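Local coordinates for protein N5-carboxyaminoimidazole ribonucleotide synthetase (Bacillus anthracis, PDB 3QFF) that probably uses ATP and bicarbonate to carboxylate aminoimidazole ribonucleotide to its N5-carboxyamino form in purine biosynthesis, at residues A[257-262]-A[274-279]. Sequence-based numbering, arbitrary orientation.
Sequences TLAVEM and ELAPRP. With ADP (adenosine-5'-diphosphate), chain C.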
ATOM      1  N   THR A 257       1.350 -16.447  -8.481  1.00 23.46           N
ATOM      2  CA  THR A 257       0.258 -15.686  -9.082  1.00 24.03           C
ATOM      3  C   THR A 257       0.043 -16.150 -10.511  1.00 23.82           C
ATOM      4  O   THR A 257       1.013 -16.334 -11.261  1.00 23.57           O
ATOM      5  CB  THR A 257       0.609 -14.174  -9.093  1.00 24.55           C
ATOM      6  OG1 THR A 257       0.900 -13.765  -7.758  1.00 26.98           O
ATOM      7  CG2 THR A 257      -0.556 -13.317  -9.606  1.00 25.14           C
ATOM      8  N   LEU A 258      -1.219 -16.360 -10.884  1.00 23.33           N
ATOM      9  CA  LEU A 258      -1.561 -16.661 -12.274  1.00 23.12           C
ATOM     10  C   LEU A 258      -2.671 -15.732 -12.761  1.00 22.64           C
ATOM     11  O   LEU A 258      -3.728 -15.669 -12.156  1.00 22.90           O
ATOM     12  CB  LEU A 258      -2.000 -18.130 -12.425  1.00 23.23           C
ATOM     13  CG  LEU A 258      -2.267 -18.613 -13.861  1.00 23.32           C
ATOM     14  CD1 LEU A 258      -0.968 -18.647 -14.675  1.00 22.65           C
ATOM     15  CD2 LEU A 258      -2.914 -20.009 -13.852  1.00 23.74           C
ATOM     16  N   ALA A 259      -2.417 -14.998 -13.841  1.00 22.38           N
ATOM     17  CA  ALA A 259      -3.473 -14.221 -14.481  1.00 21.87           C
ATOM     18  C   ALA A 259      -4.021 -15.076 -15.606  1.00 21.93           C
ATOM     19  O   ALA A 259      -3.252 -15.601 -16.410  1.00 21.66           O
ATOM     20  CB  ALA A 259      -2.911 -12.919 -15.050  1.00 21.63           C
ATOM     21  N   VAL A 260      -5.339 -15.212 -15.666  1.00 21.83           N
ATOM     22  CA  VAL A 260      -5.978 -16.008 -16.712  1.00 22.18           C
ATOM     23  C   VAL A 260      -6.790 -15.050 -17.574  1.00 22.65           C
ATOM     24  O   VAL A 260      -7.750 -14.458 -17.088  1.00 23.47           O
ATOM     25  CB  VAL A 260      -6.904 -17.087 -16.109  1.00 22.05           C
ATOM     26  CG1 VAL A 260      -7.381 -18.068 -17.204  1.00 23.11           C
ATOM     27  CG2 VAL A 260      -6.199 -17.849 -14.967  1.00 21.78           C
ATOM     28  N   GLU A 261      -6.388 -14.854 -18.825  1.00 23.19           N
ATOM     29  CA  GLU A 261      -7.167 -13.997 -19.715  1.00 24.40           C
ATOM     30  C   GLU A 261      -8.092 -14.840 -20.560  1.00 24.19           C
ATOM     31  O   GLU A 261      -7.703 -15.902 -21.036  1.00 23.52           O
ATOM     32  CB  GLU A 261      -6.271 -13.125 -20.596  1.00 24.77           C
ATOM     33  CG  GLU A 261      -5.484 -12.084 -19.794  1.00 28.90           C
ATOM     34  CD  GLU A 261      -4.761 -11.106 -20.701  1.00 34.30           C
ATOM     35  OE1 GLU A 261      -3.596 -11.380 -21.060  1.00 37.23           O
ATOM     36  OE2 GLU A 261      -5.368 -10.074 -21.075  1.00 38.23           O
ATOM     37  N   MET A 262      -9.308 -14.336 -20.741  1.00 24.70           N
ATOM     38  CA  MET A 262     -10.425 -15.100 -21.275  1.00 25.88           C
ATOM     39  C   MET A 262     -11.275 -14.255 -22.212  1.00 25.97           C
ATOM     40  O   MET A 262     -11.288 -13.039 -22.089  1.00 26.03           O
ATOM     41  CB  MET A 262     -11.307 -15.588 -20.122  1.00 26.10           C
ATOM     42  CG  MET A 262     -10.681 -16.709 -19.286  1.00 28.18           C
ATOM     43  SD  MET A 262     -11.607 -17.041 -17.765  1.00 29.83           S
ATOM     44  CE  MET A 262     -10.704 -16.043 -16.603  1.00 32.36           C
ATOM     45  N   GLU A 274      -4.921 -16.554 -22.871  1.00 27.55           N
ATOM     46  CA  GLU A 274      -3.529 -16.726 -22.454  1.00 28.01           C
ATOM     47  C   GLU A 274      -3.342 -16.676 -20.943  1.00 26.81           C
ATOM     48  O   GLU A 274      -4.238 -16.249 -20.210  1.00 27.27           O
ATOM     49  CB  GLU A 274      -2.590 -15.739 -23.168  1.00 28.89           C
ATOM     50  CG  GLU A 274      -2.884 -14.269 -22.944  1.00 33.18           C
ATOM     51  CD  GLU A 274      -1.977 -13.382 -23.781  1.00 38.99           C
ATOM     52  OE1 GLU A 274      -1.378 -13.893 -24.749  1.00 41.79           O
ATOM     53  OE2 GLU A 274      -1.856 -12.175 -23.472  1.00 42.12           O
ATOM     54  N   LEU A 275      -2.175 -17.132 -20.495  1.00 25.82           N
ATOM     55  CA  LEU A 275      -1.822 -17.173 -19.079  1.00 25.34           C
ATOM     56  C   LEU A 275      -0.561 -16.356 -18.821  1.00 25.31           C
ATOM     57  O   LEU A 275       0.328 -16.315 -19.661  1.00 25.74           O
ATOM     58  CB  LEU A 275      -1.575 -18.614 -18.643  1.00 24.57           C
ATOM     59  CG  LEU A 275      -2.663 -19.644 -18.931  1.00 24.75           C
ATOM     60  CD1 LEU A 275      -2.204 -21.062 -18.545  1.00 24.07           C
ATOM     61  CD2 LEU A 275      -3.962 -19.274 -18.213  1.00 21.78           C
ATOM     62  N   ALA A 276      -0.484 -15.712 -17.667  1.00 24.59           N
ATOM     63  CA  ALA A 276       0.743 -15.030 -17.264  1.00 24.68           C
ATOM     64  C   ALA A 276       1.045 -15.440 -15.834  1.00 24.24           C
ATOM     65  O   ALA A 276       0.239 -15.188 -14.944  1.00 24.38           O
ATOM     66  CB  ALA A 276       0.585 -13.496 -17.400  1.00 24.80           C
ATOM     67  N   PRO A 277       2.189 -16.115 -15.603  1.00 24.26           N
ATOM     68  CA  PRO A 277       2.462 -16.611 -14.266  1.00 23.50           C
ATOM     69  C   PRO A 277       3.162 -15.548 -13.412  1.00 23.21           C
ATOM     70  O   PRO A 277       4.259 -15.772 -12.917  1.00 23.23           O
ATOM     71  CB  PRO A 277       3.389 -17.800 -14.523  1.00 23.99           C
ATOM     72  CG  PRO A 277       4.112 -17.426 -15.782  1.00 24.42           C
ATOM     73  CD  PRO A 277       3.216 -16.532 -16.571  1.00 24.13           C
ATOM     74  N   ARG A 278       2.506 -14.413 -13.243  1.00 23.02           N
ATOM     75  CA  ARG A 278       3.026 -13.303 -12.457  1.00 22.90           C
ATOM     76  C   ARG A 278       1.878 -12.355 -12.222  1.00 22.68           C
ATOM     77  O   ARG A 278       0.826 -12.495 -12.863  1.00 22.20           O
ATOM     78  CB  ARG A 278       4.142 -12.576 -13.234  1.00 23.27           C
ATOM     79  CG  ARG A 278       3.790 -12.308 -14.693  1.00 25.45           C
ATOM     80  CD  ARG A 278       4.599 -11.172 -15.304  1.00 28.68           C
ATOM     81  NE  ARG A 278       4.248 -11.044 -16.717  1.00 31.33           N
ATOM     82  CZ  ARG A 278       3.177 -10.400 -17.180  1.00 32.55           C
ATOM     83  NH1 ARG A 278       2.334  -9.784 -16.348  1.00 32.99           N
ATOM     84  NH2 ARG A 278       2.945 -10.373 -18.484  1.00 32.39           N
ATOM     85  N   PRO A 279       2.061 -11.381 -11.304  1.00 22.87           N
ATOM     86  CA  PRO A 279       1.132 -10.265 -11.266  1.00 22.70           C
ATOM     87  C   PRO A 279       1.047  -9.638 -12.655  1.00 22.76           C
ATOM     88  O   PRO A 279       2.023  -9.639 -13.436  1.00 22.42           O
ATOM     89  CB  PRO A 279       1.778  -9.294 -10.263  1.00 23.38           C
ATOM     90  CG  PRO A 279       2.610 -10.168  -9.388  1.00 23.58           C
ATOM     91  CD  PRO A 279       3.108 -11.269 -10.272  1.00 22.44           C
TER
HETATM   92  PB  ADP C 400      -1.026 -10.608 -27.040  1.00 62.88           P
HETATM   93  O1B ADP C 400      -0.214  -9.713 -27.947  1.00 62.84           O
HETATM   94  O2B ADP C 400      -0.219 -11.748 -26.458  1.00 62.26           O
HETATM   95  O3B ADP C 400      -1.854  -9.845 -26.033  1.00 62.65           O
HETATM   96  PA  ADP C 400      -3.506 -12.001 -27.688  1.00 60.58           P
HETATM   97  O1A ADP C 400      -3.944 -11.608 -26.292  1.00 61.16           O
HETATM   98  O2A ADP C 400      -3.471 -13.457 -28.092  1.00 60.28           O
HETATM   99  O3A ADP C 400      -2.074 -11.329 -28.051  1.00 61.78           O
HETATM  100  O5' ADP C 400      -4.493 -11.278 -28.730  1.00 59.78           O
HETATM  101  C5' ADP C 400      -4.509  -9.856 -28.827  1.00 59.37           C
HETATM  102  C4' ADP C 400      -5.929  -9.387 -29.105  1.00 58.68           C
HETATM  103  O4' ADP C 400      -6.395  -9.983 -30.317  1.00 57.97           O
HETATM  104  C3' ADP C 400      -6.895  -9.813 -28.010  1.00 58.29           C
HETATM  105  O3' ADP C 400      -7.088  -8.766 -27.055  1.00 59.10           O
HETATM  106  C2' ADP C 400      -8.173 -10.152 -28.750  1.00 58.33           C
HETATM  107  O2' ADP C 400      -9.045  -9.018 -28.759  1.00 57.59           O
HETATM  108  C1' ADP C 400      -7.741 -10.449 -30.178  1.00 57.50           C
HETATM  109  N9  ADP C 400      -7.806 -11.915 -30.437  1.00 56.66           N
HETATM  110  C8  ADP C 400      -6.797 -12.795 -30.264  1.00 56.00           C
HETATM  111  N7  ADP C 400      -7.180 -14.055 -30.592  1.00 55.36           N
HETATM  112  C5  ADP C 400      -8.462 -13.996 -30.991  1.00 54.99           C
HETATM  113  C6  ADP C 400      -9.477 -14.968 -31.472  1.00 54.68           C
HETATM  114  N6  ADP C 400      -9.185 -16.287 -31.597  1.00 52.96           N
HETATM  115  N1  ADP C 400     -10.707 -14.486 -31.781  1.00 54.85           N
HETATM  116  C2  ADP C 400     -11.016 -13.181 -31.662  1.00 54.93           C
HETATM  117  N3  ADP C 400     -10.145 -12.251 -31.233  1.00 55.17           N
HETATM  118  C4  ADP C 400      -8.873 -12.586 -30.890  1.00 55.74           C
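With CG of Glu261 anti to its carbonyl carbon (chi1 -67°), CG of Glu274 between backbone N and carbonyl carbon (chi1 60°) and both chains extended beyond CG, the two carboxylates come together. As a bridged pair, these residues send their side chains off one face of a beta hairpin in the ATP-grasp domain, made by strands 256-264 and 270-276. Ala259 and Ala276 form an antiparallel hydrogen-bonded pair with both bonds made: Ala259 N donates to Ala276 O at 2.9 Å, and Ala259 O accepts from Ala276 N at 3.0 Å. In the next such pair, Glu261 N donates to Glu274 O at 2.9 Å, while the return bond from Glu274 N to Glu261 O is weak. On the other face, Leu275 CD2 meets Val260 CG1 at 3.8 Å, and Leu258 CD1 reaches Leu275 CB; helix 235-251 packs against Val260 and Leu275. Beyond Ala276 the chain turns at Pro277, centre of an inverse gamma turn with a weak Arg278 N to Ala276 O bond. Pro279 then crosses the Thr257 side chain at about a right angle, Thr257 CG2 meeting Pro279 N at 3.7 Å. The Arg278 guanidinium sets one face over Ala276 CB. At the nucleotide end, Glu261 OE1 and Glu274 OE2, two acceptors, lie 3.1 Å apart, their carboxylate planes 51° apart. Glu274 belongs to the ADP pocket: its OE1 forms a salt bridge with Arg113 and lies 3.0 Å from ADP O2B.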